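Local coordinates for protein KP700603 (Klebsiella pneumoniae 700603, PDB 5KVK) that is of unknown function but belongs to the competence-damaged protein (CinA) superfamily, whose better-studied relatives include nicotinamide-nucleotide amidases, at residues A[88-93]-A[136-141]. Sequence-based numbering, arbitrary orientation.
Sequences CVQEMS and IETQRM
Helix 86-100 packs against one face of the mixed sheet of this CinA-type alpha/beta domain, and where it reaches outermost strand 135-142 Gln-90 lies over Ile-136 and Thr-138. The segments run closer to antiparallel than parallel, at 139°, with their axes 9.3 Å apart at closest approach. Ile-136 and Thr-138, two residues apart on the strand, both turn their side chains toward the helix, and the aliphatic part of Gln-90 spans them: its CG lies 3.8 Å from Thr-138 CG2 and 4.0 Å from Ile-136 CG2. With CG anti to its own carbonyl carbon (chi1 -72°) and the chain extended beyond it, Gln-90 sends its amide out alongside Thr-138 CG2, with NE2 4.0 Å from that methyl. NE2 donates to a water 2.8 Å away, which in turn donates to Ile-136 O over a longer 3.1 Å, a water bridge between the two segments. One turn along the helix, Ser-93 OG donates back to Gln-90 O, 2.8 Å away, and also hydrogen-bonds with Asn-131 ND2 on the adjacent strand 125-132. Ile-136 CD1 fits against this hydroxyl, 3.8 Å from Ser-93 OG, and also touches Gln-90 O. Thr-138 presents its methyl to Gln-90, while its OG1 hydrogen-bonds with Glu-86 OE2 in the first turn of the same helix. Further into the sheet, Val-89 and Met-92 of the helix rest on strand 104-110. Direct contact between the two segments is therefore van der Waals: methyl and methylene groups meet each other and, at Ile-136 CD1, a hydroxyl and a carbonyl oxygen hydrogen-bonded within the helix or to Asn-131. This small interface (192 Å²) adds one bridging water, and the direct helix-strand hydrogen bond lies a turn earlier, at Glu-86.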
loop_
_atom_site.group_PDB
_atom_site.type_symbol
_atom_site.label_atom_id
_atom_site.label_comp_id
_atom_site.label_asym_id
_atom_site.label_seq_id
_atom_site.Cartn_x
_atom_site.Cartn_y
_atom_site.Cartn_z
ATOM N N CYS A 88 17.483 8.735 -1.114
ATOM C CA CYS A 88 16.389 8.000 -1.708
ATOM C C CYS A 88 15.048 8.371 -1.070
ATOM O O CYS A 88 14.066 8.592 -1.796
ATOM C CB CYS A 88 16.640 6.498 -1.640
ATOM S SG CYS A 88 15.220 5.581 -2.337
ATOM N N VAL A 89 14.976 8.485 0.276
ATOM C CA VAL A 89 13.687 8.824 0.869
ATOM C C VAL A 89 13.263 10.231 0.492
ATOM O O VAL A 89 12.065 10.469 0.338
ATOM C CB VAL A 89 13.630 8.634 2.408
ATOM C CG1 VAL A 89 13.570 7.110 2.710
ATOM C CG2 VAL A 89 14.786 9.326 3.115
ATOM N N GLN A 90 14.219 11.156 0.303
ATOM C CA GLN A 90 13.880 12.493 -0.211
ATOM C C GLN A 90 13.194 12.377 -1.572
ATOM O O GLN A 90 12.087 12.897 -1.772
ATOM C CB GLN A 90 15.117 13.373 -0.294
ATOM C CG GLN A 90 15.601 13.803 1.035
ATOM C CD GLN A 90 16.964 14.489 0.992
ATOM O OE1 GLN A 90 17.826 14.163 0.154
ATOM N NE2 GLN A 90 17.163 15.458 1.897
ATOM N N GLU A 91 13.812 11.638 -2.505
ATOM C CA GLU A 91 13.246 11.546 -3.856
ATOM C C GLU A 91 11.934 10.762 -3.854
ATOM O O GLU A 91 10.972 11.174 -4.536
ATOM C CB GLU A 91 14.269 10.946 -4.816
ATOM C CG GLU A 91 15.438 11.896 -5.062
ATOM C CD GLU A 91 16.436 11.356 -6.048
ATOM O OE1 GLU A 91 17.541 11.897 -6.160
ATOM O OE2 GLU A 91 16.107 10.391 -6.728
ATOM N N MET A 92 11.846 9.665 -3.074
ATOM C CA MET A 92 10.553 9.002 -2.881
ATOM C C MET A 92 9.500 10.006 -2.423
ATOM O O MET A 92 8.379 9.993 -2.947
ATOM C CB MET A 92 10.668 7.886 -1.855
ATOM C CG MET A 92 11.447 6.674 -2.440
ATOM S SD MET A 92 11.627 5.444 -1.076
ATOM C CE MET A 92 9.944 4.818 -0.930
ATOM N N SER A 93 9.834 10.863 -1.456
ATOM C CA SER A 93 8.775 11.735 -0.902
ATOM C C SER A 93 8.315 12.731 -1.951
ATOM O O SER A 93 7.113 12.978 -2.073
ATOM C CB SER A 93 9.214 12.464 0.362
ATOM O OG SER A 93 10.137 13.490 0.095
ATOM N N ILE A 136 11.551 19.320 3.048
ATOM C CA ILE A 136 11.753 17.925 3.451
ATOM C C ILE A 136 12.580 17.876 4.733
ATOM O O ILE A 136 13.651 18.509 4.842
ATOM C CB ILE A 136 12.417 17.094 2.332
ATOM C CG1 ILE A 136 11.672 17.276 1.002
ATOM C CG2 ILE A 136 12.486 15.657 2.766
ATOM C CD1 ILE A 136 12.358 16.593 -0.223
ATOM N N GLU A 137 12.077 17.144 5.713
ATOM C CA GLU A 137 12.904 16.785 6.855
ATOM C C GLU A 137 13.126 15.273 6.835
ATOM O O GLU A 137 12.264 14.513 6.383
ATOM C CB GLU A 137 12.247 17.204 8.165
ATOM C CG GLU A 137 11.983 18.722 8.202
ATOM C CD GLU A 137 11.655 19.268 9.589
ATOM O OE1 GLU A 137 10.789 18.697 10.294
ATOM O OE2 GLU A 137 12.299 20.278 9.975
ATOM N N THR A 138 14.281 14.826 7.352
ATOM C CA THR A 138 14.583 13.383 7.279
ATOM C C THR A 138 15.116 12.868 8.618
ATOM O O THR A 138 15.534 13.645 9.489
ATOM C CB THR A 138 15.639 13.070 6.237
ATOM O OG1 THR A 138 16.865 13.727 6.578
ATOM C CG2 THR A 138 15.195 13.506 4.817
ATOM N N GLN A 139 15.148 11.539 8.751
ATOM C CA GLN A 139 15.649 10.929 9.983
ATOM C C GLN A 139 15.994 9.474 9.730
ATOM O O GLN A 139 15.171 8.766 9.147
ATOM C CB GLN A 139 14.597 10.996 11.117
ATOM C CG GLN A 139 15.060 10.344 12.452
ATOM C CD GLN A 139 16.176 11.144 13.085
ATOM O OE1 GLN A 139 16.003 12.337 13.335
ATOM N NE2 GLN A 139 17.336 10.510 13.318
ATOM N N ARG A 140 17.172 9.044 10.230
ATOM C CA ARG A 140 17.510 7.620 10.287
ATOM C C ARG A 140 17.222 7.072 11.675
ATOM O O ARG A 140 17.622 7.671 12.689
ATOM C CB ARG A 140 18.975 7.357 9.937
ATOM C CG ARG A 140 19.202 5.880 9.500
ATOM C CD ARG A 140 20.653 5.666 9.233
ATOM N NE ARG A 140 21.372 5.777 10.488
ATOM C CZ ARG A 140 22.685 5.655 10.603
ATOM N NH1 ARG A 140 23.428 5.459 9.520
ATOM N NH2 ARG A 140 23.258 5.772 11.794
ATOM N N MET A 141 16.609 5.890 11.709
ATOM C CA MET A 141 16.443 5.134 12.946
ATOM C C MET A 141 17.005 3.729 12.765
ATOM O O MET A 141 17.162 3.248 11.645
ATOM C CB MET A 141 14.966 5.067 13.372
ATOM C CG MET A 141 14.331 6.467 13.541
ATOM S SD MET A 141 14.942 7.316 14.957
ATOM C CE MET A 141 14.225 6.429 16.351
HETATM O O HOH W 1 16.039 16.718 4.094
#